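Local coordinates for protein Pre-mRNA splicing factor PRP8 (Cyanidioschyzon merolae, PDB 6NQI) that probably binds spliceosomal snRNAs and intron RNA during pre-mRNA splicing, this chain being its RNase H-like domain, at residues A[13-18]-A[111-117]; A[21-27]-A[129-133]; A[38-44]-A[134-140]; A[90-94]-A[106-110]; A[174-178]-A[194-198]. One frame throughout, in Å; residues are numbered along the deposited sequence.

Contact 1 (A[13-18]-A[111-117]); sequences IVDDRT and AAAMPLQ. With BME (beta-mercaptoethanol), chain C.
Arg17 and Gln117 stack where strand 11-21, an inner strand of the RNase H-like sheet, meets the loop after strand 107-108: guanidinium and amide lie only 6° from parallel, and Gln117, extended beyond CG (chi2 174°), lays NE2 over one face near the rim. The tightly packed part is mainly apolar. Ile13 CG2 touches Ala111 CB at 3.7 Å, and Ile13 CD1 meets Met114 CE at 4.1 Å, crossing at about a right angle. Leu116 slides past Asp15 in the opposite direction, its CD2 3.8 Å from Asp15 CB, while Leu160 and Leu163 of helix 152-168 back Met114 and Leu116. Looser is the side of exposed Ala112, whose O takes a weak bond from Arg17 NH1 (3.4 Å). Arg17 grips Asp15 side-on in a salt bridge, NE to OD1 and NH2 to OD2, both 2.8 Å, the latter from above the carboxylate plane. A leucine in place of Arg17 would probably leave the Asp15 carboxylate without its charged mate and the Gln117 amide without a flat partner. Asp15 OD1 also accepts from Arg17 N, an Asx turn. The other carboxylate oxygen, Asp15 OD2, receives a weak, bent bond from Gln117 N (3.1 Å, 132°).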
# COMPACT_ATOMS: atom_id res chain seq x y z
N ILE A 13 -6.65 -0.65 -0.15
CA ILE A 13 -6.13 -0.25 -1.45
C ILE A 13 -4.92 -1.14 -1.77
O ILE A 13 -3.91 -1.14 -1.04
CB ILE A 13 -5.73 1.23 -1.46
CG1 ILE A 13 -6.76 2.14 -0.75
CG2 ILE A 13 -5.62 1.70 -2.89
CD1 ILE A 13 -8.12 2.31 -1.43
N VAL A 14 -5.01 -1.93 -2.84
CA VAL A 14 -3.97 -2.87 -3.20
C VAL A 14 -3.30 -2.41 -4.48
O VAL A 14 -3.97 -2.16 -5.49
CB VAL A 14 -4.52 -4.29 -3.33
CG1 VAL A 14 -3.32 -5.30 -3.34
CG2 VAL A 14 -5.56 -4.57 -2.23
N ASP A 15 -1.97 -2.26 -4.43
CA ASP A 15 -1.17 -1.77 -5.55
C ASP A 15 -0.00 -2.73 -5.74
O ASP A 15 0.86 -2.84 -4.86
CB ASP A 15 -0.70 -0.33 -5.29
CG ASP A 15 -0.12 0.35 -6.52
OD1 ASP A 15 0.27 -0.33 -7.49
OD2 ASP A 15 -0.06 1.60 -6.54
N ASP A 16 0.02 -3.43 -6.87
CA ASP A 16 1.10 -4.37 -7.15
C ASP A 16 1.96 -3.93 -8.32
O ASP A 16 2.82 -4.69 -8.76
CB ASP A 16 0.53 -5.78 -7.36
CG ASP A 16 -0.24 -5.92 -8.66
OD1 ASP A 16 -0.61 -4.89 -9.27
OD2 ASP A 16 -0.50 -7.08 -9.06
N ARG A 17 1.80 -2.70 -8.79
CA ARG A 17 2.51 -2.19 -9.95
C ARG A 17 4.04 -2.19 -9.80
O ARG A 17 4.75 -1.92 -10.78
CB ARG A 17 2.01 -0.79 -10.26
CG ARG A 17 0.63 -0.79 -10.81
CD ARG A 17 0.11 0.60 -11.04
NE ARG A 17 -0.28 1.26 -9.79
CZ ARG A 17 -0.91 2.43 -9.77
NH1 ARG A 17 -1.20 3.03 -10.92
NH2 ARG A 17 -1.26 2.99 -8.61
N THR A 18 4.56 -2.47 -8.60
CA THR A 18 5.98 -2.67 -8.35
C THR A 18 6.25 -4.09 -7.87
O THR A 18 7.12 -4.33 -7.03
CB THR A 18 6.50 -1.66 -7.33
OG1 THR A 18 5.80 -1.82 -6.09
CG2 THR A 18 6.37 -0.24 -7.85
N ALA A 111 -8.07 2.10 -8.34
CA ALA A 111 -7.07 2.70 -7.45
C ALA A 111 -5.89 3.26 -8.22
O ALA A 111 -5.07 3.97 -7.63
CB ALA A 111 -6.57 1.67 -6.43
N ALA A 112 -5.88 3.06 -9.55
CA ALA A 112 -4.78 3.54 -10.38
C ALA A 112 -4.53 5.03 -10.18
O ALA A 112 -3.38 5.47 -10.10
CB ALA A 112 -5.10 3.25 -11.85
N ALA A 113 -5.61 5.81 -10.07
CA ALA A 113 -5.49 7.24 -9.80
C ALA A 113 -4.64 7.54 -8.57
O ALA A 113 -4.18 8.68 -8.42
CB ALA A 113 -6.88 7.85 -9.63
N MET A 114 -4.40 6.54 -7.71
CA MET A 114 -3.64 6.76 -6.49
C MET A 114 -2.25 6.14 -6.57
O MET A 114 -2.12 4.91 -6.60
CB MET A 114 -4.39 6.24 -5.26
CG MET A 114 -5.76 6.93 -5.07
SD MET A 114 -6.87 6.28 -3.78
CE MET A 114 -7.62 4.86 -4.56
N PRO A 115 -1.18 6.96 -6.64
CA PRO A 115 0.19 6.42 -6.80
C PRO A 115 0.77 5.94 -5.48
O PRO A 115 1.73 6.48 -4.93
CB PRO A 115 0.94 7.63 -7.36
CG PRO A 115 0.28 8.78 -6.67
CD PRO A 115 -1.20 8.43 -6.66
N LEU A 116 0.16 4.87 -4.97
CA LEU A 116 0.62 4.23 -3.74
C LEU A 116 2.00 3.61 -3.93
O LEU A 116 2.82 3.59 -3.00
CB LEU A 116 -0.41 3.20 -3.30
CG LEU A 116 -0.15 2.37 -2.05
CD1 LEU A 116 -0.10 3.27 -0.85
CD2 LEU A 116 -1.26 1.36 -1.90
N GLN A 117 2.29 3.10 -5.14
CA GLN A 117 3.60 2.51 -5.41
C GLN A 117 4.73 3.52 -5.21
O GLN A 117 5.88 3.12 -5.03
CB GLN A 117 3.68 2.01 -6.86
CG GLN A 117 3.22 3.03 -7.87
CD GLN A 117 3.45 2.59 -9.31
OE1 GLN A 117 4.12 1.60 -9.58
NE2 GLN A 117 2.91 3.37 -10.25
C1 BME C . -3.11 -4.94 -6.99
C2 BME C . -3.95 -6.04 -7.61
O1 BME C . -2.91 -4.02 -8.03
S2 BME C . -4.06 -7.55 -6.62

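Contact 2 (A[21-27]-A[129-133])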
# COMPACT_ATOMS: atom_id res chain seq x y z
N ARG A 21 10.44 -5.44 -10.39
CA ARG A 21 11.33 -4.33 -10.71
C ARG A 21 12.59 -4.91 -11.33
O ARG A 21 13.15 -5.88 -10.80
CB ARG A 21 11.68 -3.49 -9.46
CG ARG A 21 10.51 -2.62 -8.95
CD ARG A 21 10.97 -1.54 -7.97
NE ARG A 21 11.71 -2.10 -6.85
CZ ARG A 21 12.58 -1.41 -6.12
NH1 ARG A 21 12.80 -0.13 -6.41
NH2 ARG A 21 13.22 -2.00 -5.12
N PRO A 22 13.02 -4.40 -12.50
CA PRO A 22 14.18 -5.00 -13.18
C PRO A 22 15.36 -5.23 -12.25
O PRO A 22 15.85 -4.28 -11.63
CB PRO A 22 14.51 -3.98 -14.28
CG PRO A 22 13.20 -3.31 -14.56
CD PRO A 22 12.51 -3.22 -13.22
N HIS A 23 15.78 -6.49 -12.12
CA HIS A 23 16.95 -6.88 -11.32
C HIS A 23 16.88 -6.37 -9.88
O HIS A 23 17.88 -5.93 -9.31
CB HIS A 23 18.25 -6.42 -11.97
CG HIS A 23 18.50 -6.96 -13.35
ND1 HIS A 23 18.30 -6.21 -14.49
CD2 HIS A 23 19.02 -8.14 -13.75
CE1 HIS A 23 18.65 -6.94 -15.55
NE2 HIS A 23 19.09 -8.11 -15.12
N ALA A 24 15.69 -6.40 -9.29
CA ALA A 24 15.57 -6.03 -7.88
C ALA A 24 14.30 -6.65 -7.33
O ALA A 24 13.37 -6.97 -8.08
CB ALA A 24 15.55 -4.51 -7.68
N ASN A 25 14.29 -6.88 -6.02
CA ASN A 25 13.06 -7.31 -5.36
C ASN A 25 11.98 -6.25 -5.54
O ASN A 25 12.24 -5.06 -5.39
CB ASN A 25 13.30 -7.53 -3.86
CG ASN A 25 14.40 -8.54 -3.57
OD1 ASN A 25 14.64 -9.46 -4.36
ND2 ASN A 25 15.03 -8.39 -2.42
N GLY A 26 10.78 -6.70 -5.89
CA GLY A 26 9.61 -5.84 -5.97
C GLY A 26 8.86 -5.76 -4.64
O GLY A 26 9.30 -6.27 -3.61
N VAL A 27 7.70 -5.09 -4.68
CA VAL A 27 6.86 -4.88 -3.50
C VAL A 27 5.39 -4.87 -3.94
O VAL A 27 5.06 -4.38 -5.02
CB VAL A 27 7.22 -3.57 -2.75
CG1 VAL A 27 6.16 -3.22 -1.73
CG2 VAL A 27 8.53 -3.71 -2.02
N THR A 129 13.81 -3.34 1.55
CA THR A 129 13.37 -4.15 0.42
C THR A 129 14.53 -4.82 -0.29
O THR A 129 14.51 -6.03 -0.51
CB THR A 129 12.59 -3.31 -0.58
OG1 THR A 129 11.38 -2.84 0.02
CG2 THR A 129 12.30 -4.10 -1.84
N GLN A 130 15.55 -4.04 -0.68
CA GLN A 130 16.64 -4.64 -1.45
C GLN A 130 17.41 -5.68 -0.66
O GLN A 130 17.79 -6.72 -1.20
CB GLN A 130 17.57 -3.57 -1.99
CG GLN A 130 16.94 -2.82 -3.12
CD GLN A 130 17.86 -1.78 -3.69
OE1 GLN A 130 19.04 -2.05 -3.96
NE2 GLN A 130 17.33 -0.57 -3.88
N THR A 131 17.62 -5.44 0.63
CA THR A 131 18.39 -6.36 1.46
C THR A 131 17.60 -7.60 1.88
O THR A 131 18.15 -8.46 2.57
CB THR A 131 18.88 -5.62 2.71
OG1 THR A 131 17.78 -4.87 3.28
CG2 THR A 131 20.07 -4.70 2.40
N ALA A 132 16.33 -7.70 1.49
CA ALA A 132 15.52 -8.85 1.88
C ALA A 132 16.05 -10.14 1.24
O ALA A 132 16.51 -10.15 0.10
CB ALA A 132 14.06 -8.62 1.49
N ARG A 133 15.92 -11.24 1.99
CA ARG A 133 16.33 -12.55 1.51
C ARG A 133 15.17 -13.50 1.25
O ARG A 133 15.35 -14.48 0.52
CB ARG A 133 17.30 -13.20 2.52
CG ARG A 133 18.56 -12.37 2.78
CD ARG A 133 19.65 -13.11 3.54
NE ARG A 133 19.33 -13.42 4.93
CZ ARG A 133 19.62 -12.64 5.97
NH1 ARG A 133 20.22 -11.47 5.78
NH2 ARG A 133 19.31 -13.03 7.19
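Asn25 points its side-chain amide at the end of helix 123-130, with the carbonyl oxygen of Thr129 close to the amide plane. That bond, Asn25 ND2 to Thr129 O, is 3.1 Å long and nearly straight at 174°. With CG anti to its carbonyl carbon (chi1 -57°), Asn25 can also direct ND2 at the next loop: a second, weak bond runs from it to Ala132 O at 3.4 Å. The other amide atom, Asn25 OD1, accepts from the backbone N of Arg45, which fixes the rotation of the group. Thr129 O is gripped twice, since Ala132 N reaches it from the opposite face of the carbonyl plane. The amide thus ties the last turn of the helix and the loop after it to strand 24-32, next to the type II turn Arg21 to Ala24 that joins strands 11-21 and 24-32 of the RNase H-like sheet. Thr129 crosses Val27 at a slant, with Val27 CG2 3.8 Å from Thr129 CG2; the hydroxyl of Thr129 is bonded back to Ile125 O within its own helix. Arg21 comes obliquely to the same methyl: its chain bends at chi3 (-55°), bringing NH2 to 4.0 Å from Thr129 CG2. The guanidinium is held by Asn25 O, which lies in its plane and takes a bond of 3.2 Å from Arg21 NH2 and a weak one from Arg21 NE. Beside the Asn25 amide, the methyl of Ala132 closes in, its CB 4.0 Å from Asn25 ND2.

Contact 3 (A[38-44]-A[134-140]); sequences LFVKIVH and SSELSIW
Leu38 and Trp140 pair through their backbones, each N bonded to the other's O, and the reciprocal bonding is repeated between Val40 and Ser138. The non-hydrogen-bonded pairs Phe39 with Ile139 and Lys41 with Leu137 alternate with them. At the first of these, Ile139 CA makes a CA-H...O contact of 3.2 Å with Leu38 O. Ile42 N carries the ladder one step further, to Glu136 O. This antiparallel pairing, at 156° between the strand directions, adds strand 137-141 as the outermost strand beside 37-43 in the RNase H-like sheet.

Apolar contacts occupy both faces. On one, Phe39 and Ile139 lie side by side pointing the same way, Phe39 CD1 3.6 Å from Ile139 CG1, with Met69 of helix 54-71 also touching Phe39. On the other, Val40 CG2 comes within 3.5 Å of CD1 in the indole of Trp140, which rests on Ile125 and Arg128 of helix 123-130.

Side-chain polar bonds close the ladder's far end. Lys41 bends at chi2 (73°) and reaches across to the partner segment, where NZ donates to Ser135 O at 2.8 Å. A methionine in place of Lys41 would probably leave this carbonyl without its charged donor and the turn at Ser135 freer to shift. Ser135 is the centre of an inverse gamma turn, and its OG accepts from His44 N at 3.0 Å.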
# COMPACT_ATOMS: atom_id res chain seq x y z
N LEU A 38 -0.28 -0.15 6.92
CA LEU A 38 0.32 -0.42 5.62
C LEU A 38 0.98 -1.80 5.61
O LEU A 38 1.86 -2.06 6.43
CB LEU A 38 1.32 0.67 5.25
CG LEU A 38 1.92 0.48 3.86
CD1 LEU A 38 0.86 0.69 2.81
CD2 LEU A 38 3.11 1.42 3.61
N PHE A 39 0.56 -2.67 4.68
CA PHE A 39 1.14 -4.00 4.47
C PHE A 39 2.12 -3.93 3.30
O PHE A 39 1.70 -3.85 2.14
CB PHE A 39 0.07 -5.03 4.15
CG PHE A 39 -1.01 -5.12 5.16
CD1 PHE A 39 -0.86 -5.90 6.29
CD2 PHE A 39 -2.18 -4.39 5.01
CE1 PHE A 39 -1.89 -5.99 7.21
CE2 PHE A 39 -3.19 -4.46 5.93
CZ PHE A 39 -3.05 -5.26 7.04
N VAL A 40 3.41 -4.01 3.61
CA VAL A 40 4.46 -4.10 2.60
C VAL A 40 4.81 -5.57 2.43
O VAL A 40 5.27 -6.22 3.38
CB VAL A 40 5.69 -3.27 2.99
CG1 VAL A 40 6.66 -3.23 1.85
CG2 VAL A 40 5.30 -1.88 3.36
N LYS A 41 4.56 -6.10 1.25
CA LYS A 41 4.93 -7.47 0.93
C LYS A 41 6.08 -7.42 -0.08
O LYS A 41 5.86 -7.09 -1.25
CB LYS A 41 3.72 -8.24 0.40
CG LYS A 41 4.07 -9.59 -0.15
CD LYS A 41 4.41 -10.61 0.95
CE LYS A 41 4.49 -12.02 0.37
NZ LYS A 41 4.85 -13.03 1.41
N ILE A 42 7.29 -7.73 0.37
CA ILE A 42 8.44 -7.73 -0.53
C ILE A 42 8.40 -8.99 -1.39
O ILE A 42 8.32 -10.09 -0.86
CB ILE A 42 9.76 -7.63 0.26
CG1 ILE A 42 9.70 -6.43 1.23
CG2 ILE A 42 10.92 -7.49 -0.67
CD1 ILE A 42 10.84 -6.33 2.21
N VAL A 43 8.39 -8.81 -2.71
CA VAL A 43 8.38 -9.90 -3.69
C VAL A 43 9.83 -10.16 -4.13
O VAL A 43 10.44 -9.34 -4.82
CB VAL A 43 7.50 -9.57 -4.90
CG1 VAL A 43 7.59 -10.67 -5.96
CG2 VAL A 43 6.05 -9.36 -4.46
N HIS A 44 10.38 -11.31 -3.73
CA HIS A 44 11.79 -11.57 -4.01
C HIS A 44 12.05 -11.82 -5.49
O HIS A 44 11.17 -12.29 -6.22
CB HIS A 44 12.27 -12.75 -3.19
CG HIS A 44 13.73 -12.70 -2.90
ND1 HIS A 44 14.68 -13.30 -3.70
CD2 HIS A 44 14.41 -12.07 -1.91
CE1 HIS A 44 15.88 -13.06 -3.19
NE2 HIS A 44 15.74 -12.32 -2.11
N SER A 134 14.01 -13.24 1.84
CA SER A 134 12.77 -13.97 1.62
C SER A 134 11.73 -12.98 1.09
O SER A 134 11.99 -11.78 0.97
CB SER A 134 12.31 -14.67 2.90
OG SER A 134 12.60 -13.89 4.06
N SER A 135 10.52 -13.47 0.79
CA SER A 135 9.44 -12.58 0.35
C SER A 135 8.71 -12.04 1.58
O SER A 135 7.58 -12.42 1.91
CB SER A 135 8.51 -13.29 -0.63
OG SER A 135 9.06 -13.32 -1.95
N GLU A 136 9.38 -11.10 2.25
CA GLU A 136 9.04 -10.72 3.61
C GLU A 136 7.83 -9.80 3.69
O GLU A 136 7.66 -8.88 2.88
CB GLU A 136 10.26 -10.04 4.24
CG GLU A 136 11.39 -11.04 4.47
CD GLU A 136 12.59 -10.45 5.17
OE1 GLU A 136 12.52 -9.26 5.58
OE2 GLU A 136 13.62 -11.18 5.27
N LEU A 137 6.99 -10.05 4.68
CA LEU A 137 5.88 -9.16 5.02
C LEU A 137 6.26 -8.30 6.21
O LEU A 137 6.76 -8.82 7.22
CB LEU A 137 4.61 -9.96 5.33
CG LEU A 137 3.48 -9.10 5.94
CD1 LEU A 137 2.79 -8.24 4.88
CD2 LEU A 137 2.46 -9.95 6.70
N SER A 138 6.06 -6.99 6.09
CA SER A 138 6.17 -6.06 7.20
C SER A 138 4.95 -5.14 7.22
O SER A 138 4.30 -4.92 6.19
CB SER A 138 7.48 -5.23 7.12
OG SER A 138 7.75 -4.79 5.80
N ILE A 139 4.60 -4.65 8.40
CA ILE A 139 3.44 -3.78 8.59
C ILE A 139 3.89 -2.48 9.23
O ILE A 139 4.47 -2.49 10.32
CB ILE A 139 2.34 -4.47 9.42
CG1 ILE A 139 1.84 -5.73 8.72
CG2 ILE A 139 1.19 -3.52 9.65
CD1 ILE A 139 0.94 -6.61 9.55
N TRP A 140 3.56 -1.37 8.59
CA TRP A 140 3.92 -0.03 9.03
C TRP A 140 2.65 0.73 9.38
O TRP A 140 1.55 0.36 8.96
CB TRP A 140 4.71 0.72 7.94
CG TRP A 140 5.92 -0.06 7.47
CD1 TRP A 140 5.92 -1.23 6.78
CD2 TRP A 140 7.29 0.28 7.68
NE1 TRP A 140 7.20 -1.64 6.55
CE2 TRP A 140 8.06 -0.73 7.10
CE3 TRP A 140 7.93 1.35 8.32
CZ2 TRP A 140 9.46 -0.71 7.12
CZ3 TRP A 140 9.32 1.37 8.34
CH2 TRP A 140 10.06 0.35 7.75

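Contact 4 (A[90-94]-A[106-110]); sequences MDPLK and PVRAG
In the beta-alpha-beta unit made of strand 81-84, helix 90-97 and strand 107-108, Met90, Leu93 and Lys94 at the start of the helix face the short strand across a surface contact. Strand 107-108 is the outermost strand here and runs parallel to 81-84, to which Arg108 is bonded through the backbone of Ile82 and Leu84. Met90 extends first, with CG anti to its backbone N (chi1 176°), and then bends at chi3, so that its terminal methyl reaches the end of the short strand. There Met90 CE settles against the peptide joining Arg108 to Ala109 and lies 3.6 Å from Ala109 CB. The same methyl is 4.3 Å from Val107 CG1. Val107 points toward the helix and divides its two methyls round one leucine branch: Leu93 CD2 is 3.9 Å from Val107 CG1 and slightly farther, 4.1 Å, from Val107 CG2. Leu93 continues inward to Ile82 and Leu84 and to Val66 of helix 54-71, so Val107 joins the edge of that apolar layer. On the outer flank the aliphatic part of Lys94 takes over, with Lys94 CE 4.2 Å from Val107 CB. From the helix, methyl and methylene groups meet side chains and one peptide of the other segment, which is consistent with a spacing set by how the side chains fit, while directional bonding is left to the sheet.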
# COMPACT_ATOMS: atom_id res chain seq x y z
N MET A 90 -8.51 -8.37 -10.92
CA MET A 90 -9.88 -8.37 -10.43
C MET A 90 -10.51 -9.74 -10.61
O MET A 90 -11.10 -10.29 -9.67
CB MET A 90 -10.70 -7.31 -11.15
CG MET A 90 -12.16 -7.34 -10.74
SD MET A 90 -13.03 -5.78 -11.02
CE MET A 90 -12.07 -4.79 -9.91
N ASP A 91 -10.37 -10.32 -11.80
CA ASP A 91 -10.83 -11.69 -12.01
C ASP A 91 -10.08 -12.71 -11.16
O ASP A 91 -10.75 -13.53 -10.51
CB ASP A 91 -10.71 -12.07 -13.49
CG ASP A 91 -11.91 -11.65 -14.31
OD1 ASP A 91 -12.94 -11.24 -13.71
OD2 ASP A 91 -11.84 -11.85 -15.56
N PRO A 92 -8.74 -12.74 -11.14
CA PRO A 92 -8.05 -13.74 -10.29
C PRO A 92 -8.44 -13.66 -8.82
O PRO A 92 -8.72 -14.70 -8.20
CB PRO A 92 -6.57 -13.41 -10.51
CG PRO A 92 -6.52 -12.87 -11.91
CD PRO A 92 -7.79 -12.06 -12.03
N LEU A 93 -8.46 -12.46 -8.25
CA LEU A 93 -8.89 -12.30 -6.87
C LEU A 93 -10.27 -12.91 -6.63
O LEU A 93 -10.45 -13.75 -5.74
CB LEU A 93 -8.89 -10.83 -6.49
CG LEU A 93 -9.24 -10.60 -5.03
CD1 LEU A 93 -8.33 -11.41 -4.14
CD2 LEU A 93 -9.11 -9.13 -4.74
N LYS A 94 -11.26 -12.50 -7.42
CA LYS A 94 -12.58 -13.11 -7.27
C LYS A 94 -12.49 -14.63 -7.30
O LYS A 94 -13.08 -15.30 -6.44
CB LYS A 94 -13.53 -12.55 -8.33
CG LYS A 94 -13.89 -11.09 -8.04
CD LYS A 94 -14.59 -10.44 -9.22
CE LYS A 94 -15.06 -9.05 -8.89
NZ LYS A 94 -16.40 -9.03 -8.21
N PRO A 106 -17.03 -6.57 -1.52
CA PRO A 106 -16.94 -5.94 -2.83
C PRO A 106 -15.50 -5.69 -3.23
O PRO A 106 -14.67 -5.28 -2.42
CB PRO A 106 -17.71 -4.63 -2.64
CG PRO A 106 -18.59 -4.89 -1.48
CD PRO A 106 -17.83 -5.78 -0.57
N VAL A 107 -15.19 -6.04 -4.47
CA VAL A 107 -13.88 -5.87 -5.05
C VAL A 107 -14.05 -4.92 -6.23
O VAL A 107 -14.82 -5.20 -7.14
CB VAL A 107 -13.30 -7.23 -5.48
CG1 VAL A 107 -12.03 -7.05 -6.28
CG2 VAL A 107 -13.06 -8.06 -4.25
N ARG A 108 -13.26 -3.85 -6.25
CA ARG A 108 -13.43 -2.75 -7.17
C ARG A 108 -12.08 -2.37 -7.75
O ARG A 108 -11.04 -2.65 -7.16
CB ARG A 108 -14.09 -1.55 -6.44
CG ARG A 108 -14.44 -0.32 -7.26
CD ARG A 108 -15.10 0.88 -6.44
NE ARG A 108 -14.29 1.60 -5.43
CZ ARG A 108 -13.53 2.69 -5.66
NH1 ARG A 108 -13.48 3.25 -6.87
NH2 ARG A 108 -12.85 3.25 -4.67
N ALA A 109 -12.10 -1.77 -8.93
CA ALA A 109 -10.92 -1.26 -9.59
C ALA A 109 -10.82 0.24 -9.32
O ALA A 109 -11.49 0.78 -8.44
CB ALA A 109 -10.96 -1.56 -11.09
N GLY A 110 -9.95 0.91 -10.06
CA GLY A 110 -9.85 2.35 -10.01
C GLY A 110 -8.93 2.92 -8.97
O GLY A 110 -8.99 4.13 -8.72

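Contact 5 (A[174-178]-A[194-198])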
# COMPACT_ATOMS: atom_id res chain seq x y z
N LEU A 174 11.48 14.05 0.01
CA LEU A 174 12.44 13.48 0.95
C LEU A 174 13.23 14.58 1.64
O LEU A 174 13.59 14.45 2.81
CB LEU A 174 13.38 12.53 0.22
CG LEU A 174 12.74 11.20 -0.14
CD1 LEU A 174 13.72 10.34 -0.93
CD2 LEU A 174 12.22 10.48 1.11
N GLN A 175 13.48 15.69 0.93
CA GLN A 175 14.26 16.79 1.48
C GLN A 175 13.43 17.65 2.42
O GLN A 175 13.99 18.29 3.33
CB GLN A 175 14.81 17.63 0.34
CG GLN A 175 16.16 17.19 -0.18
CD GLN A 175 16.68 18.09 -1.28
OE1 GLN A 175 16.25 19.25 -1.40
NE2 GLN A 175 17.60 17.58 -2.10
N LEU A 176 12.11 17.70 2.22
CA LEU A 176 11.22 18.48 3.07
C LEU A 176 10.86 17.74 4.37
O LEU A 176 10.78 18.37 5.43
CB LEU A 176 9.97 18.84 2.29
CG LEU A 176 10.23 20.07 1.41
CD1 LEU A 176 8.96 20.42 0.66
CD2 LEU A 176 10.80 21.25 2.21
N VAL A 177 10.68 16.42 4.30
CA VAL A 177 10.42 15.61 5.48
C VAL A 177 11.77 15.08 5.96
O VAL A 177 12.75 15.07 5.20
CB VAL A 177 9.43 14.46 5.17
CG1 VAL A 177 8.66 14.06 6.40
CG2 VAL A 177 8.46 14.85 4.05
N TRP A 178 11.84 14.65 7.22
CA TRP A 178 13.13 14.20 7.83
C TRP A 178 14.24 15.28 7.80
O TRP A 178 15.06 15.34 6.89
CB TRP A 178 13.65 12.92 7.15
CG TRP A 178 12.74 11.72 7.29
CD1 TRP A 178 12.59 10.92 8.40
CD2 TRP A 178 11.84 11.19 6.31
NE1 TRP A 178 11.67 9.92 8.15
CE2 TRP A 178 11.19 10.07 6.88
CE3 TRP A 178 11.51 11.56 4.99
CZ2 TRP A 178 10.24 9.34 6.19
CZ3 TRP A 178 10.57 10.82 4.31
CH2 TRP A 178 9.95 9.72 4.91
N TRP A 194 6.80 3.58 12.35
CA TRP A 194 6.14 4.67 11.65
C TRP A 194 6.82 4.89 10.31
O TRP A 194 8.05 4.91 10.20
CB TRP A 194 6.18 5.98 12.46
CG TRP A 194 5.41 5.98 13.77
CD1 TRP A 194 4.81 4.91 14.37
CD2 TRP A 194 5.20 7.11 14.64
NE1 TRP A 194 4.23 5.31 15.56
CE2 TRP A 194 4.45 6.64 15.75
CE3 TRP A 194 5.56 8.46 14.59
CZ2 TRP A 194 4.07 7.48 16.80
CZ3 TRP A 194 5.18 9.29 15.64
CH2 TRP A 194 4.44 8.80 16.72
N LEU A 195 6.00 5.13 9.31
CA LEU A 195 6.46 5.40 7.96
C LEU A 195 7.03 6.81 7.84
O LEU A 195 7.79 7.07 6.90
CB LEU A 195 5.30 5.17 7.01
CG LEU A 195 5.43 5.15 5.51
CD1 LEU A 195 5.92 3.77 5.09
CD2 LEU A 195 4.09 5.47 4.89
N TRP A 196 6.60 7.73 8.70
CA TRP A 196 6.98 9.14 8.75
C TRP A 196 7.70 9.54 10.03
O TRP A 196 7.51 8.90 11.08
CB TRP A 196 5.72 9.99 8.61
CG TRP A 196 4.92 9.51 7.50
CD1 TRP A 196 3.76 8.80 7.57
CD2 TRP A 196 5.21 9.67 6.11
NE1 TRP A 196 3.29 8.53 6.30
CE2 TRP A 196 4.17 9.05 5.39
CE3 TRP A 196 6.24 10.30 5.41
CZ2 TRP A 196 4.14 9.03 3.99
CZ3 TRP A 196 6.20 10.28 4.03
CH2 TRP A 196 5.16 9.66 3.33
N PRO A 197 8.48 10.61 10.00
CA PRO A 197 9.14 11.10 11.22
C PRO A 197 8.14 11.71 12.19
O PRO A 197 7.06 12.16 11.81
CB PRO A 197 10.11 12.16 10.69
CG PRO A 197 9.45 12.67 9.46
CD PRO A 197 8.81 11.46 8.84
N ALA A 198 8.54 11.74 13.46
CA ALA A 198 7.70 12.23 14.56
C ALA A 198 7.75 13.76 14.63
O ALA A 198 8.62 14.34 15.28
CB ALA A 198 8.14 11.61 15.88
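Helix 170-176 lets go of helical geometry at Val177, and the next residue, Trp178, turns with a positive phi to bring its CA within 6.1 Å of Pro197 CA. Here, in the C-terminal helical part of the domain, a CH-pi contact of proline with tryptophan joins the helix end to the loop leading to helix 201-210. Pro197 CD stands over the five-membered ring of Trp178, 3.6 Å from its centroid and 25° off the normal. The rest of the pyrrolidine follows the indole, Pro197 CB lying 3.6 Å from Trp178 CD1. Val177 CG1 comes over the same face of the indole, also toward the rim, and there meets the proline crosswise, 3.5 Å from Pro197 CG. Valine methyl and proline thus share one face of the indole and touch each other there. With CG anti to the carbonyl carbon (chi1 -62°), Trp178 swings its six-membered ring toward the loop, where Trp178 CH2 lies 3.8 Å from Trp196 CE3. These two indoles are near parallel, at 27°, but slid apart so far that they barely overlap, their six-membered centroids 5.8 Å apart. Trp196 is buried and packs onward against Leu162 and Leu166 of helix 152-168, Trp204 of helix 201-210 and the ring of Trp146, while its NE1 makes a weak bond to Gly142 O. The edge of Trp178 is turned to the loop backbone: Leu195 O lies close to the indole plane, 3.4 Å from Trp178 CZ2.

Contacts 1 to 4 all reach the one mixed sheet of the RNase H-like domain, whereas contact 5 lies among the C-terminal helices. Contacts 4 and 3 reach the sheet's two outermost strands, 107-108 and 137-141, with centres about 21 Å apart; contacts 1 and 2 lie on the neighbouring strands 11-21 and 24-32. Along the chain, contacts 1, 2 and 3 interleave, contact 4 is nested inside all three, and contact 5 follows. Contact 2 touches contact 3 through Gly26 O and Val43 N, and contact 3 meets contact 5 where Leu38 packs on Leu195. N-terminal strands are thus knitted to later segments, making a single compact domain of the larger splicing factor.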